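Local coordinates for ABC transporter periplasmic peptide-binding protein (Pseudoalteromonas, PDB 4QFP) that probably binds dipeptides in the periplasm and hands them to an ABC transporter for uptake into the cell, at residues I376-V381 with V407-Y412; E36-S41 with Y244-N249; L469-A474 with Q485-A490. All blocks are in the same frame, centred on the assembly; numbering follows the deposited sequence.

Contact 1 (I376-V381 with V407-Y412)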
loop_
_atom_site.group_PDB
_atom_site.type_symbol
_atom_site.label_atom_id
_atom_site.label_comp_id
_atom_site.label_asym_id
_atom_site.label_seq_id
_atom_site.Cartn_x
_atom_site.Cartn_y
_atom_site.Cartn_z
ATOM N N ILE A 376 -16.311 -14.312 6.880
ATOM C CA ILE A 376 -15.846 -12.978 6.546
ATOM C C ILE A 376 -14.537 -12.803 7.269
ATOM O O ILE A 376 -14.494 -12.854 8.501
ATOM C CB ILE A 376 -16.819 -11.896 7.014
ATOM C CG1 ILE A 376 -18.153 -12.014 6.267
ATOM C CG2 ILE A 376 -16.221 -10.525 6.798
ATOM C CD1 ILE A 376 -19.128 -10.881 6.574
ATOM N N TRP A 377 -13.464 -12.638 6.505
ATOM C CA TRP A 377 -12.154 -12.419 7.081
ATOM C C TRP A 377 -11.969 -10.949 7.445
ATOM O O TRP A 377 -12.213 -10.052 6.634
ATOM C CB TRP A 377 -11.051 -12.894 6.128
ATOM C CG TRP A 377 -10.953 -14.400 6.031
ATOM C CD1 TRP A 377 -11.988 -15.289 5.907
ATOM C CD2 TRP A 377 -9.755 -15.183 6.055
ATOM N NE1 TRP A 377 -11.504 -16.571 5.851
ATOM C CE2 TRP A 377 -10.136 -16.534 5.940
ATOM C CE3 TRP A 377 -8.394 -14.873 6.169
ATOM C CZ2 TRP A 377 -9.208 -17.571 5.937
ATOM C CZ3 TRP A 377 -7.472 -15.909 6.161
ATOM C CH2 TRP A 377 -7.883 -17.240 6.048
ATOM N N ALA A 378 -11.527 -10.716 8.676
ATOM C CA ALA A 378 -11.432 -9.373 9.215
ATOM C C ALA A 378 -10.024 -9.078 9.685
ATOM O O ALA A 378 -9.428 -9.864 10.425
ATOM C CB ALA A 378 -12.422 -9.201 10.366
ATOM N N MET A 379 -9.504 -7.932 9.257
ATOM C CA MET A 379 -8.194 -7.471 9.673
ATOM C C MET A 379 -8.160 -7.217 11.170
ATOM O O MET A 379 -9.109 -6.672 11.752
ATOM C CB MET A 379 -7.844 -6.187 8.921
ATOM C CG MET A 379 -8.248 -6.232 7.467
ATOM S SD MET A 379 -7.921 -4.686 6.637
ATOM C CE MET A 379 -9.379 -3.751 7.095
ATOM N N PRO A 380 -7.051 -7.595 11.802
ATOM C CA PRO A 380 -6.861 -7.491 13.247
ATOM C C PRO A 380 -6.335 -6.121 13.699
ATOM O O PRO A 380 -6.175 -5.902 14.899
ATOM C CB PRO A 380 -5.823 -8.579 13.516
ATOM C CG PRO A 380 -4.976 -8.575 12.262
ATOM C CD PRO A 380 -5.897 -8.218 11.126
ATOM N N VAL A 381 -6.061 -5.221 12.761
ATOM C CA VAL A 381 -5.504 -3.911 13.092
ATOM C C VAL A 381 -6.247 -2.787 12.383
ATOM O O VAL A 381 -6.937 -3.021 11.387
ATOM C CB VAL A 381 -4.008 -3.817 12.723
ATOM C CG1 VAL A 381 -3.187 -4.717 13.621
ATOM C CG2 VAL A 381 -3.785 -4.174 11.256
ATOM N N VAL A 407 -22.683 -16.144 9.328
ATOM C CA VAL A 407 -21.293 -15.727 9.179
ATOM C C VAL A 407 -20.416 -16.152 10.351
ATOM O O VAL A 407 -20.792 -15.979 11.509
ATOM C CB VAL A 407 -21.184 -14.194 9.074
ATOM C CG1 VAL A 407 -19.752 -13.750 9.339
ATOM C CG2 VAL A 407 -21.694 -13.696 7.714
ATOM N N ASN A 408 -19.249 -16.708 10.043
ATOM C CA ASN A 408 -18.181 -16.834 11.028
ATOM C C ASN A 408 -17.046 -15.882 10.666
ATOM O O ASN A 408 -16.643 -15.793 9.509
ATOM C CB ASN A 408 -17.676 -18.278 11.127
ATOM C CG ASN A 408 -16.902 -18.712 9.900
ATOM O OD1 ASN A 408 -17.467 -18.860 8.812
ATOM N ND2 ASN A 408 -15.607 -18.939 10.070
ATOM N N ILE A 409 -16.556 -15.147 11.658
ATOM C CA ILE A 409 -15.504 -14.168 11.444
ATOM C C ILE A 409 -14.135 -14.824 11.637
ATOM O O ILE A 409 -13.867 -15.449 12.672
ATOM C CB ILE A 409 -15.644 -13.002 12.439
ATOM C CG1 ILE A 409 -17.015 -12.326 12.278
ATOM C CG2 ILE A 409 -14.517 -12.004 12.259
ATOM C CD1 ILE A 409 -17.349 -11.338 13.381
ATOM N N VAL A 410 -13.272 -14.685 10.633
ATOM C CA VAL A 410 -11.920 -15.219 10.700
ATOM C C VAL A 410 -10.882 -14.097 10.785
ATOM O O VAL A 410 -10.905 -13.148 9.987
ATOM C CB VAL A 410 -11.598 -16.099 9.480
ATOM C CG1 VAL A 410 -10.176 -16.642 9.602
ATOM C CG2 VAL A 410 -12.602 -17.242 9.351
ATOM N N GLU A 411 -9.971 -14.226 11.748
ATOM C CA GLU A 411 -8.924 -13.241 12.016
ATOM C C GLU A 411 -7.577 -13.903 12.310
ATOM O O GLU A 411 -7.531 -14.919 13.002
ATOM C CB GLU A 411 -9.291 -12.463 13.273
ATOM C CG GLU A 411 -9.925 -11.125 13.066
ATOM C CD GLU A 411 -10.095 -10.381 14.370
ATOM O OE1 GLU A 411 -10.938 -10.803 15.191
ATOM O OE2 GLU A 411 -9.385 -9.375 14.571
ATOM N N TYR A 412 -6.481 -13.309 11.833
ATOM C CA TYR A 412 -5.134 -13.738 12.226
ATOM C C TYR A 412 -4.245 -12.530 12.475
ATOM O O TYR A 412 -4.603 -11.416 12.118
ATOM C CB TYR A 412 -4.467 -14.580 11.133
ATOM C CG TYR A 412 -5.152 -15.887 10.834
ATOM C CD1 TYR A 412 -6.149 -15.955 9.877
ATOM C CD2 TYR A 412 -4.801 -17.051 11.501
ATOM C CE1 TYR A 412 -6.783 -17.143 9.591
ATOM C CE2 TYR A 412 -5.438 -18.252 11.226
ATOM C CZ TYR A 412 -6.430 -18.285 10.266
ATOM O OH TYR A 412 -7.076 -19.461 9.964
#
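I376 and A378 tie their strand to the one beside it through three backbone hydrogen bonds. I376 N gives its hydrogen to N408 O at 3.0 Å. I376 O takes one from V410 N at 3.1 Å. A378 N donates to V410 O at 2.8 Å, with an N-H...O angle of 167°, the straightest of the three. I376 thus uses both its N and its O, in the alternating pattern of a parallel pair. W377 sets its indole on the same face of the sheet as V410. CB of V410 stands 3.6 Å from the centroid of the five-membered ring, only 9° off the ring normal, a CH-pi contact. V410 CG1 lies anti to the backbone N (chi1 -180°), which carries it over the indole, 3.7 Å from W377 CE2. The six-membered ring of W377 also meets Y412 obliquely. On the other face I376 CG1 packs on V407 CG1, and A378 CB lies 4.0 Å from I409 CG2. E411 runs its extended chain past A378 toward P380, and its OE1 forms a salt bridge with R390. The two strands and helix 389-401 form a beta-alpha-beta unit. Strand 428-434 flanks strand 372-377, helix 389-401 covers V407 and I409, and helix 414-422 packs against W377.

Contact 2 (E36-S41 with Y244-N249)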
loop_
_atom_site.group_PDB
_atom_site.type_symbol
_atom_site.label_atom_id
_atom_site.label_comp_id
_atom_site.label_asym_id
_atom_site.label_seq_id
_atom_site.Cartn_x
_atom_site.Cartn_y
_atom_site.Cartn_z
ATOM N N GLU A 36 2.078 -0.854 14.279
ATOM C CA GLU A 36 1.046 -1.879 14.445
ATOM C C GLU A 36 1.452 -3.314 14.082
ATOM O O GLU A 36 0.712 -4.255 14.362
ATOM C CB GLU A 36 -0.240 -1.501 13.693
ATOM C CG GLU A 36 -0.188 -1.705 12.180
ATOM C CD GLU A 36 0.347 -0.492 11.446
ATOM O OE1 GLU A 36 0.855 0.428 12.116
ATOM O OE2 GLU A 36 0.248 -0.440 10.203
ATOM N N ALA A 37 2.611 -3.504 13.461
ATOM C CA ALA A 37 3.014 -4.860 13.090
ATOM C C ALA A 37 4.500 -4.933 12.764
ATOM O O ALA A 37 5.138 -3.903 12.581
ATOM C CB ALA A 37 2.187 -5.347 11.900
ATOM N N ASN A 38 5.044 -6.147 12.707
ATOM C CA ASN A 38 6.436 -6.341 12.305
ATOM C C ASN A 38 6.619 -5.905 10.867
ATOM O O ASN A 38 5.664 -5.934 10.082
ATOM C CB ASN A 38 6.836 -7.818 12.391
ATOM C CG ASN A 38 6.884 -8.341 13.801
ATOM O OD1 ASN A 38 6.271 -9.363 14.113
ATOM N ND2 ASN A 38 7.640 -7.674 14.653
ATOM N N PRO A 39 7.846 -5.504 10.503
ATOM C CA PRO A 39 8.147 -5.409 9.074
ATOM C C PRO A 39 8.359 -6.824 8.580
ATOM O O PRO A 39 8.857 -7.649 9.343
ATOM C CB PRO A 39 9.468 -4.638 9.043
ATOM C CG PRO A 39 10.115 -4.956 10.351
ATOM C CD PRO A 39 8.999 -5.136 11.347
ATOM N N VAL A 40 7.980 -7.115 7.342
ATOM C CA VAL A 40 8.104 -8.466 6.828
ATOM C C VAL A 40 9.412 -8.602 6.065
ATOM O O VAL A 40 9.801 -9.698 5.660
ATOM C CB VAL A 40 6.916 -8.825 5.923
ATOM C CG1 VAL A 40 5.641 -8.748 6.712
ATOM C CG2 VAL A 40 6.837 -7.874 4.741
ATOM N N SER A 41 10.092 -7.474 5.901
ATOM C CA SER A 41 11.352 -7.410 5.176
ATOM C C SER A 41 11.905 -6.003 5.315
ATOM O O SER A 41 11.188 -5.100 5.736
ATOM C CB SER A 41 11.129 -7.735 3.700
ATOM O OG SER A 41 12.305 -7.507 2.945
ATOM N N TYR A 244 11.073 1.840 16.643
ATOM C CA TYR A 244 9.700 1.416 16.372
ATOM C C TYR A 244 9.291 0.351 17.359
ATOM O O TYR A 244 9.806 -0.755 17.319
ATOM C CB TYR A 244 9.540 0.867 14.954
ATOM C CG TYR A 244 9.658 1.918 13.872
ATOM C CD1 TYR A 244 10.895 2.269 13.356
ATOM C CD2 TYR A 244 8.532 2.553 13.368
ATOM C CE1 TYR A 244 11.010 3.225 12.375
ATOM C CE2 TYR A 244 8.635 3.519 12.376
ATOM C CZ TYR A 244 9.879 3.848 11.886
ATOM O OH TYR A 244 10.005 4.802 10.903
ATOM N N ASP A 245 8.350 0.697 18.231
ATOM C CA ASP A 245 7.821 -0.233 19.209
ATOM C C ASP A 245 6.669 -1.003 18.591
ATOM O O ASP A 245 5.619 -0.429 18.281
ATOM C CB ASP A 245 7.332 0.550 20.425
ATOM C CG ASP A 245 6.953 -0.347 21.577
ATOM O OD1 ASP A 245 6.790 -1.569 21.347
ATOM O OD2 ASP A 245 6.824 0.175 22.710
ATOM N N ILE A 246 6.868 -2.305 18.400
ATOM C CA ILE A 246 5.882 -3.143 17.728
ATOM C C ILE A 246 4.793 -3.535 18.713
ATOM O O ILE A 246 5.022 -4.337 19.608
ATOM C CB ILE A 246 6.527 -4.417 17.158
ATOM C CG1 ILE A 246 7.751 -4.059 16.314
ATOM C CG2 ILE A 246 5.516 -5.222 16.349
ATOM C CD1 ILE A 246 7.485 -2.972 15.288
ATOM N N THR A 247 3.608 -2.966 18.522
ATOM C CA THR A 247 2.496 -3.091 19.456
ATOM C C THR A 247 1.210 -3.251 18.656
ATOM O O THR A 247 0.547 -2.263 18.364
ATOM C CB THR A 247 2.353 -1.795 20.268
ATOM O OG1 THR A 247 3.599 -1.481 20.899
ATOM C CG2 THR A 247 1.280 -1.927 21.322
ATOM N N PRO A 248 0.844 -4.497 18.307
ATOM C CA PRO A 248 -0.323 -4.738 17.444
ATOM C C PRO A 248 -1.641 -4.311 18.083
ATOM O O PRO A 248 -2.534 -3.897 17.354
ATOM C CB PRO A 248 -0.323 -6.257 17.259
ATOM C CG PRO A 248 1.061 -6.708 17.635
ATOM C CD PRO A 248 1.498 -5.751 18.710
ATOM N N ASN A 249 -1.754 -4.417 19.407
ATOM C CA ASN A 249 -2.978 -4.042 20.140
ATOM C C ASN A 249 -3.221 -2.528 20.144
ATOM O O ASN A 249 -2.477 -1.774 20.759
ATOM C CB ASN A 249 -2.912 -4.589 21.580
ATOM C CG ASN A 249 -4.181 -4.326 22.381
ATOM O OD1 ASN A 249 -4.721 -5.229 23.030
ATOM N ND2 ASN A 249 -4.656 -3.098 22.347
#
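I246 and E36 have the most surface buried here, and P248 follows. I246 presses its branched side chain against the backbone of the loop that follows strand 30-35. Its CD1 touches A37 O at 3.7 Å, and its CG2 lies equally near A37 C. CG2 is the branch anti to the backbone N of I246. CG1 lies beside that N (chi1 -51°), and a chi2 of -50° folds CD1 back to the A37 carbonyl. The side chain of N38 crosses that of I246 at about a right angle, so the isoleucine meets both main chain and side chain of the loop. E36 takes part through its backbone. Its carbonyl O receives a CA-H...O contact from P248 CA at 3.3 Å, with an angle of 141° at the hydrogen. P248 CB lies 3.7 Å from the same E36 O, so the proline packs over this oxygen. No conventional hydrogen bond links the two segments. The carboxylate of E36 leads away from them: OE2 forms a salt bridge with R383 and a hydrogen bond with S51. The E36 side chain is about 6 Å from a bound threonine, close to the ligand though not in direct contact. Beyond P248 the chain enters helix 250-258, with N249 at its N-cap. Strands 30-35 and 241-246 run parallel in the mixed sheet. The contact lies at their C-terminal ends, where T247 still pairs with A35. With a bound threonine near E36, this is consistent with the strand-end loops that line the ligand cleft in periplasmic binding proteins.

Contact 3 (L469-A474 with Q485-A490)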
loop_
_atom_site.group_PDB
_atom_site.type_symbol
_atom_site.label_atom_id
_atom_site.label_comp_id
_atom_site.label_asym_id
_atom_site.label_seq_id
_atom_site.Cartn_x
_atom_site.Cartn_y
_atom_site.Cartn_z
ATOM N N LEU A 469 -8.707 -4.906 -20.348
ATOM C CA LEU A 469 -8.520 -4.152 -21.580
ATOM C C LEU A 469 -8.773 -2.661 -21.369
ATOM O O LEU A 469 -8.067 -1.824 -21.922
ATOM C CB LEU A 469 -9.426 -4.695 -22.686
ATOM C CG LEU A 469 -9.206 -4.107 -24.083
ATOM C CD1 LEU A 469 -7.749 -4.202 -24.506
ATOM C CD2 LEU A 469 -10.115 -4.817 -25.098
ATOM N N LEU A 470 -9.791 -2.338 -20.574
ATOM C CA LEU A 470 -10.051 -0.963 -20.156
ATOM C C LEU A 470 -8.830 -0.323 -19.510
ATOM O O LEU A 470 -8.446 0.807 -19.837
ATOM C CB LEU A 470 -11.194 -0.946 -19.144
ATOM C CG LEU A 470 -12.586 -1.286 -19.668
ATOM C CD1 LEU A 470 -13.585 -1.307 -18.516
ATOM C CD2 LEU A 470 -12.996 -0.273 -20.719
ATOM N N LEU A 471 -8.238 -1.050 -18.568
ATOM C CA LEU A 471 -7.046 -0.599 -17.859
ATOM C C LEU A 471 -5.878 -0.393 -18.802
ATOM O O LEU A 471 -5.068 0.519 -18.619
ATOM C CB LEU A 471 -6.646 -1.626 -16.783
ATOM C CG LEU A 471 -7.677 -1.897 -15.684
ATOM C CD1 LEU A 471 -7.081 -2.712 -14.552
ATOM C CD2 LEU A 471 -8.190 -0.579 -15.161
ATOM N N THR A 472 -5.768 -1.256 -19.804
ATOM C CA THR A 472 -4.647 -1.150 -20.724
ATOM C C THR A 472 -4.825 0.082 -21.594
ATOM O O THR A 472 -3.887 0.856 -21.805
ATOM C CB THR A 472 -4.545 -2.396 -21.606
ATOM O OG1 THR A 472 -4.359 -3.546 -20.772
ATOM C CG2 THR A 472 -3.384 -2.273 -22.560
ATOM N N LYS A 473 -6.043 0.271 -22.088
ATOM C CA LYS A 473 -6.319 1.403 -22.963
ATOM C C LYS A 473 -6.110 2.729 -22.253
ATOM O O LYS A 473 -5.681 3.708 -22.869
ATOM C CB LYS A 473 -7.724 1.309 -23.527
ATOM C CG LYS A 473 -7.899 0.194 -24.524
ATOM C CD LYS A 473 -9.281 0.220 -25.114
ATOM C CE LYS A 473 -9.487 -0.941 -26.082
ATOM N NZ LYS A 473 -10.910 -1.071 -26.474
ATOM N N ALA A 474 -6.404 2.756 -20.956
ATOM C CA ALA A 474 -6.154 3.937 -20.135
ATOM C C ALA A 474 -4.660 4.224 -19.957
ATOM O O ALA A 474 -4.272 5.361 -19.695
ATOM C CB ALA A 474 -6.840 3.796 -18.771
ATOM N N GLN A 485 -12.373 8.371 -19.262
ATOM C CA GLN A 485 -13.458 7.621 -19.877
ATOM C C GLN A 485 -13.290 6.129 -19.598
ATOM O O GLN A 485 -14.229 5.447 -19.169
ATOM C CB GLN A 485 -13.531 7.907 -21.377
ATOM C CG GLN A 485 -14.075 9.295 -21.669
ATOM C CD GLN A 485 -13.869 9.724 -23.106
ATOM O OE1 GLN A 485 -13.733 10.915 -23.395
ATOM N NE2 GLN A 485 -13.849 8.757 -24.018
ATOM N N TYR A 486 -12.086 5.621 -19.829
ATOM C CA TYR A 486 -11.818 4.223 -19.525
ATOM C C TYR A 486 -11.975 3.929 -18.034
ATOM O O TYR A 486 -12.561 2.926 -17.651
ATOM C CB TYR A 486 -10.438 3.823 -20.041
ATOM C CG TYR A 486 -10.398 3.800 -21.552
ATOM C CD1 TYR A 486 -11.093 2.833 -22.261
ATOM C CD2 TYR A 486 -9.699 4.759 -22.266
ATOM C CE1 TYR A 486 -11.078 2.810 -23.640
ATOM C CE2 TYR A 486 -9.680 4.746 -23.651
ATOM C CZ TYR A 486 -10.371 3.767 -24.330
ATOM O OH TYR A 486 -10.355 3.739 -25.710
ATOM N N TYR A 487 -11.474 4.812 -17.181
ATOM C CA TYR A 487 -11.651 4.591 -15.748
ATOM C C TYR A 487 -13.116 4.633 -15.305
ATOM O O TYR A 487 -13.497 3.948 -14.360
ATOM C CB TYR A 487 -10.784 5.547 -14.949
ATOM C CG TYR A 487 -9.316 5.210 -15.095
ATOM C CD1 TYR A 487 -8.873 3.893 -15.017
ATOM C CD2 TYR A 487 -8.386 6.196 -15.351
ATOM C CE1 TYR A 487 -7.524 3.578 -15.157
ATOM C CE2 TYR A 487 -7.047 5.893 -15.498
ATOM C CZ TYR A 487 -6.622 4.583 -15.404
ATOM O OH TYR A 487 -5.280 4.301 -15.555
ATOM N N ASP A 488 -13.940 5.413 -15.998
ATOM C CA ASP A 488 -15.372 5.424 -15.713
ATOM C C ASP A 488 -15.965 4.048 -15.992
ATOM O O ASP A 488 -16.763 3.536 -15.215
ATOM C CB ASP A 488 -16.109 6.460 -16.574
ATOM C CG ASP A 488 -15.772 7.898 -16.202
ATOM O OD1 ASP A 488 -15.170 8.129 -15.128
ATOM O OD2 ASP A 488 -16.119 8.803 -16.998
ATOM N N ALA A 489 -15.585 3.467 -17.128
ATOM C CA ALA A 489 -16.090 2.160 -17.533
ATOM C C ALA A 489 -15.623 1.076 -16.578
ATOM O O ALA A 489 -16.359 0.135 -16.293
ATOM C CB ALA A 489 -15.644 1.831 -18.965
ATOM N N ALA A 490 -14.388 1.194 -16.102
ATOM C CA ALA A 490 -13.862 0.264 -15.112
ATOM C C ALA A 490 -14.695 0.343 -13.835
ATOM O O ALA A 490 -15.069 -0.679 -13.249
ATOM C CB ALA A 490 -12.400 0.583 -14.808
HETATM O O HOH W 1 -5.042 1.684 -16.088
#
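Two consecutive helices, 465-475 and 480-497, form an antiparallel helical hairpin, and this contact is part of its interface. The axes of the two short segments approach to 8.7 Å, with 163° between their directions. Y486 has the most surface covered. CB of K473 sits over the centre of its ring, 3.7 Å from the centroid and 12° off the normal, a CH-pi contact. The lysine chain is extended beyond CG and runs on past the ring, with CD 3.5 Å from Y486 CE1. L470 CD2 comes to the edge of the same ring, near its plane, 4.0 Å from Y486 CD1. Y486 CB packs on A474 CB. An alanine in place of Y486 would probably deprive the K473 chain of its aromatic support and open a gap beside L470. With CG beside the backbone N (chi1 -69°) and the chain extended beyond it, L470 sends CD1 across to the backbone between A489 and A490, 3.6 Å from A490 N. Y487 receives A474 CB over one face, offset toward the rim and 3.5 Å from Y487 CZ. L471 CD2 approaches the edge of that ring. F444 also meets Y487, with ring planes nearly parallel. The hydroxyl of Y487 donates to a water at 2.7 Å, and the water donates to L471 O at 2.8 Å. Y487 OH has a second partner in R483. No direct hydrogen bond joins the segments. Their cohesion therefore rests mainly on apolar and CH-pi contacts. The bridging water adds a polar link and gives L471 O a hydrogen-bond donor.

Overall arrangement
From the N terminus, segment 36-41 comes first, just after strand 30-35. Contact 2 closes a loop of 202 residues when the chain returns at 244-249, joining the ends of two neighbouring strands of the mixed sheet. Contact 1 then closes a loop of 25 residues within one beta-alpha-beta unit. Contact 3 follows, closing a loop of 10 residues, mostly helix ends, in a helical hairpin. The three lie in series, with none nested or crossed. Contacts 1 and 2 touch: V381 CG1 packs 3.9 Å from P248 O and 4.0 Å from E36 O. Contact 3 stands apart, its centre about 37 Å from that of contact 2, on the opposite side of the chain's centre.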